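Local coordinates for hypothetical protein (Enterococcus faecalis, PDB 2OX7), which is of unknown function but belongs to the YopX family and forms a four-chain assembly in the crystal, at residues 104-108 with 109-113; 134-137 with 138-141. All blocks are in the same frame, centred on the assembly; numbering follows the deposited sequence.

Interaction 1: residues 104-108 with 109-113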
loop_
_atom_site.group_PDB
_atom_site.type_symbol
_atom_site.label_atom_id
_atom_site.label_comp_id
_atom_site.label_asym_id
_atom_site.label_seq_id
_atom_site.Cartn_x
_atom_site.Cartn_y
_atom_site.Cartn_z
ATOM N N ILE A 104 -11.877 9.822 -4.665
ATOM C CA ILE A 104 -10.418 9.847 -4.633
ATOM C C ILE A 104 -9.939 10.845 -3.609
ATOM O O ILE A 104 -10.366 12.039 -3.589
ATOM C CB ILE A 104 -9.847 10.167 -6.029
ATOM C CG1 ILE A 104 -10.397 9.166 -7.060
ATOM C CG2 ILE A 104 -8.307 10.183 -6.020
ATOM C CD1 ILE A 104 -10.123 7.669 -6.722
ATOM N N ALA A 105 -9.025 10.388 -2.752
ATOM C CA ALA A 105 -8.409 11.312 -1.791
ATOM C C ALA A 105 -6.888 11.105 -1.732
ATOM O O ALA A 105 -6.369 10.152 -2.340
ATOM C CB ALA A 105 -9.066 11.109 -0.431
ATOM N N TYR A 106 -6.171 12.015 -1.056
ATOM C CA TYR A 106 -4.766 11.819 -0.754
ATOM C C TYR A 106 -4.589 11.793 0.760
ATOM O O TYR A 106 -5.188 12.606 1.466
ATOM C CB TYR A 106 -3.909 12.953 -1.316
ATOM C CG TYR A 106 -2.431 12.802 -1.032
ATOM C CD1 TYR A 106 -1.592 12.183 -1.956
ATOM C CD2 TYR A 106 -1.852 13.273 0.167
ATOM C CE1 TYR A 106 -0.248 12.026 -1.715
ATOM C CE2 TYR A 106 -0.491 13.132 0.410
ATOM C CZ TYR A 106 0.299 12.511 -0.528
ATOM O OH TYR A 106 1.636 12.343 -0.327
ATOM N N ALA A 107 -3.769 10.868 1.261
ATOM C CA ALA A 107 -3.387 10.945 2.680
ATOM C C ALA A 107 -2.112 10.201 2.874
ATOM O O ALA A 107 -1.938 9.091 2.317
ATOM C CB ALA A 107 -4.457 10.332 3.551
ATOM N N ASP A 108 -1.203 10.824 3.630
ATOM C CA ASP A 108 -0.062 10.110 4.187
ATOM C C ASP A 108 0.749 9.360 3.121
ATOM O O ASP A 108 1.066 8.179 3.290
ATOM C CB ASP A 108 -0.601 9.145 5.255
ATOM C CG ASP A 108 0.467 8.637 6.215
ATOM O OD1 ASP A 108 1.493 9.332 6.432
ATOM O OD2 ASP A 108 0.238 7.529 6.747
ATOM N N GLY A 109 1.127 10.069 2.066
ATOM C CA GLY A 109 2.006 9.485 1.047
ATOM C C GLY A 109 1.363 8.907 -0.211
ATOM O O GLY A 109 2.092 8.579 -1.153
ATOM N N ARG A 110 0.042 8.742 -0.244
ATOM C CA ARG A 110 -0.579 8.117 -1.450
ATOM C C ARG A 110 -1.950 8.689 -1.757
ATOM O O ARG A 110 -2.644 9.185 -0.858
ATOM C CB ARG A 110 -0.736 6.607 -1.236
ATOM C CG ARG A 110 -1.765 6.335 -0.122
ATOM C CD ARG A 110 -1.723 4.920 0.303
ATOM N NE ARG A 110 -3.002 4.433 0.810
ATOM C CZ ARG A 110 -3.666 4.866 1.881
ATOM N NH1 ARG A 110 -3.238 5.905 2.617
ATOM N NH2 ARG A 110 -4.817 4.239 2.187
ATOM N N PHE A 111 -2.331 8.602 -3.035
ATOM C CA PHE A 111 -3.688 8.755 -3.444
ATOM C C PHE A 111 -4.397 7.408 -3.266
ATOM O O PHE A 111 -3.795 6.319 -3.390
ATOM C CB PHE A 111 -3.767 9.174 -4.930
ATOM C CG PHE A 111 -3.202 10.549 -5.219
ATOM C CD1 PHE A 111 -3.944 11.702 -4.927
ATOM C CD2 PHE A 111 -1.930 10.695 -5.720
ATOM C CE1 PHE A 111 -3.409 12.948 -5.174
ATOM C CE2 PHE A 111 -1.382 11.943 -5.986
ATOM C CZ PHE A 111 -2.110 13.068 -5.713
ATOM N N PHE A 112 -5.690 7.468 -3.012
ATOM C CA PHE A 112 -6.454 6.244 -2.850
ATOM C C PHE A 112 -7.929 6.495 -3.087
ATOM O O PHE A 112 -8.380 7.640 -3.019
ATOM C CB PHE A 112 -6.222 5.662 -1.471
ATOM C CG PHE A 112 -6.694 6.531 -0.386
ATOM C CD1 PHE A 112 -7.911 6.265 0.208
ATOM C CD2 PHE A 112 -5.900 7.591 0.075
ATOM C CE1 PHE A 112 -8.382 7.074 1.246
ATOM C CE2 PHE A 112 -6.363 8.413 1.095
ATOM C CZ PHE A 112 -7.616 8.153 1.663
ATOM N N TRP A 113 -8.651 5.418 -3.388
ATOM C CA TRP A 113 -10.111 5.465 -3.494
ATOM C C TRP A 113 -10.704 5.032 -2.173
ATOM O O TRP A 113 -10.359 3.990 -1.598
ATOM C CB TRP A 113 -10.633 4.607 -4.642
ATOM C CG TRP A 113 -9.894 3.358 -4.935
ATOM C CD1 TRP A 113 -9.238 2.551 -4.065
ATOM C CD2 TRP A 113 -9.808 2.734 -6.230
ATOM N NE1 TRP A 113 -8.694 1.465 -4.742
ATOM C CE2 TRP A 113 -9.006 1.568 -6.080
ATOM C CE3 TRP A 113 -10.266 3.101 -7.518
ATOM C CZ2 TRP A 113 -8.708 0.690 -7.168
ATOM C CZ3 TRP A 113 -9.952 2.233 -8.625
ATOM C CH2 TRP A 113 -9.174 1.045 -8.431
#

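Interaction 2: residues 134-137 with 138-141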
loop_
_atom_site.group_PDB
_atom_site.type_symbol
_atom_site.label_atom_id
_atom_site.label_comp_id
_atom_site.label_asym_id
_atom_site.label_seq_id
_atom_site.Cartn_x
_atom_site.Cartn_y
_atom_site.Cartn_z
ATOM N N ILE A 134 -17.221 9.613 -12.777
ATOM C CA ILE A 134 -18.605 10.018 -13.086
ATOM C C ILE A 134 -19.040 11.324 -12.400
ATOM O O ILE A 134 -20.217 11.690 -12.430
ATOM C CB ILE A 134 -19.563 8.899 -12.813
ATOM C CG1 ILE A 134 -19.510 8.468 -11.325
ATOM C CG2 ILE A 134 -19.387 7.821 -13.891
ATOM C CD1 ILE A 134 -20.755 7.736 -10.929
ATOM N N GLY A 135 -18.073 12.031 -11.849
ATOM C CA GLY A 135 -18.320 13.320 -11.194
ATOM C C GLY A 135 -17.298 13.582 -10.114
ATOM O O GLY A 135 -16.246 12.901 -10.018
ATOM N N ASN A 136 -17.566 14.607 -9.314
ATOM C CA ASN A 136 -16.686 14.907 -8.214
ATOM C C ASN A 136 -17.514 15.456 -7.070
ATOM O O ASN A 136 -18.700 15.796 -7.241
ATOM C CB ASN A 136 -15.563 15.834 -8.640
ATOM C CG ASN A 136 -16.062 17.233 -9.065
ATOM O OD1 ASN A 136 -16.408 18.045 -8.231
ATOM N ND2 ASN A 136 -16.061 17.501 -10.374
ATOM N N ILE A 137 -16.884 15.511 -5.912
ATOM C CA ILE A 137 -17.554 15.830 -4.663
ATOM C C ILE A 137 -18.046 17.277 -4.607
ATOM O O ILE A 137 -18.931 17.594 -3.813
ATOM C CB ILE A 137 -16.631 15.502 -3.428
ATOM C CG1 ILE A 137 -15.361 16.334 -3.484
ATOM C CG2 ILE A 137 -16.343 14.006 -3.397
ATOM C CD1 ILE A 137 -14.487 16.305 -2.205
ATOM N N HIS A 138 -17.501 18.150 -5.453
ATOM C CA HIS A 138 -17.864 19.570 -5.392
ATOM C C HIS A 138 -19.011 19.900 -6.325
ATOM O O HIS A 138 -20.005 20.557 -5.911
ATOM C CB HIS A 138 -16.632 20.429 -5.701
ATOM C CG HIS A 138 -15.563 20.288 -4.686
ATOM N ND1 HIS A 138 -15.776 20.565 -3.348
ATOM C CD2 HIS A 138 -14.285 19.870 -4.787
ATOM C CE1 HIS A 138 -14.664 20.330 -2.675
ATOM N NE2 HIS A 138 -13.747 19.906 -3.526
ATOM N N GLU A 139 -18.888 19.460 -7.579
ATOM C CA GLU A 139 -19.906 19.692 -8.588
ATOM C C GLU A 139 -21.097 18.801 -8.391
ATOM O O GLU A 139 -22.187 19.119 -8.863
ATOM C CB GLU A 139 -19.365 19.482 -10.004
ATOM C CG GLU A 139 -18.394 20.537 -10.442
ATOM C CD GLU A 139 -17.984 20.391 -11.872
ATOM O OE1 GLU A 139 -18.494 21.163 -12.710
ATOM O OE2 GLU A 139 -17.144 19.524 -12.168
ATOM N N ASN A 140 -20.881 17.679 -7.702
ATOM C CA ASN A 140 -21.885 16.633 -7.540
ATOM C C ASN A 140 -21.966 16.168 -6.084
ATOM O O ASN A 140 -21.798 14.976 -5.804
ATOM C CB ASN A 140 -21.553 15.467 -8.472
ATOM C CG ASN A 140 -21.331 15.924 -9.885
ATOM O OD1 ASN A 140 -22.263 16.431 -10.525
ATOM N ND2 ASN A 140 -20.094 15.824 -10.369
ATOM N N PRO A 141 -22.241 17.110 -5.163
ATOM C CA PRO A 141 -22.091 16.955 -3.707
ATOM C C PRO A 141 -23.065 15.975 -3.052
ATOM O O PRO A 141 -22.844 15.570 -1.911
ATOM C CB PRO A 141 -22.313 18.376 -3.177
ATOM C CG PRO A 141 -23.207 19.019 -4.186
ATOM C CD PRO A 141 -22.770 18.447 -5.517
#

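Interaction 1: residues 104-108 with 109-113
The rings of Y106 and F111 meet edge-to-face: CD1 of Y106 stands 3.7 Å above the F111 plane, over its centre, with the planes at 71°. The carbonyl oxygen of R110 lies over one face of the Y106 ring, 3.4 Å from CD1; with CG anti to the backbone N (chi1 -180°), the ring extends alongside R110 and G109. On the other face of the sheet, the F112 ring presents an edge to the backbone N of A107, 3.6 Å from CE2, while the CB atoms of A105 and A107 touch CZ and CE2. NH2 of R110 stands 3.9 Å above one face of this ring, offset toward its rim, and F112 CD2 lies over the centre of the guanidinium, whose NH1 donates to D117 O of the third subunit. These contacts clothe a two-residue beta hairpin with a type I' turn at D108-G109, both with positive phi as that turn requires. Backbone bonds join A105 N to F112 O and F112 N to A105 O, both 2.8 Å, and pair A107 with R110. The Y106 hydroxyl is hydrogen-bonded to T71 O of the second subunit, consistent with a hairpin shaped by its backbone bonds whose aromatic pair and polar ends also serve subunit contacts.

Interaction 2: residues 134-137 with 138-141
N136 and E139 reach toward each other as strand 131-136 ends, in an Asx motif whose amide oxygen serves two backbone donors. OD1 of N136 accepts from H138 N at 3.0 Å, closing an Asx turn, and from E139 N at 2.9 Å. The second bond is nearly straight at the hydrogen (176°), although its donor sits above the carbonyl plane. Placed between the backbone N and the carbonyl carbon (chi1 65°), the amide of N136 is folded over the chain that follows. The E139 side chain crosses it at a slant and turns its carboxylate almost coplanar with the amide. ND2 of N136 then donates to OE2 of E139 at 2.9 Å, using the anti lone pair of that oxygen, so both ends of the amide are gripped and its rotation is fixed. A weak N140 N to N136 O bond of 2.9 Å closes the backbone around the same residue. I137 and H138 point the same way, side by side, and the imidazole also stacks on the ring of W10 in the same chain. The aliphatic branch of I137 covers one imidazole face in a CH-pi contact, with CG1 3.9 Å from the H138 ring centroid and only 10° off the ring normal.

How the interactions relate
Both interactions belong to one four-stranded antiparallel sheet, in the order 110-113, 101-107, 85-89, 131-136. Interaction 1 forms the hairpin whose strand 110-113 is outermost within this chain, though G109 and F111 have backbone bonds to a second subunit; interaction 2 follows the strand outermost within the chain on the other side, so strand 85-89 runs between them. Their centres are about 17 Å apart and their nearest atoms about 6 Å, without touching. The hairpin comes first along the chain; helix 122-126 and strand 131-136 then lead to interaction 2. G84 shares backbone hydrogen bonds with both I104 and I137. The hairpin packs against two other subunits, whereas 134-141 contacts strands 7-11 and 16-19 of its own chain, tying two sheets together.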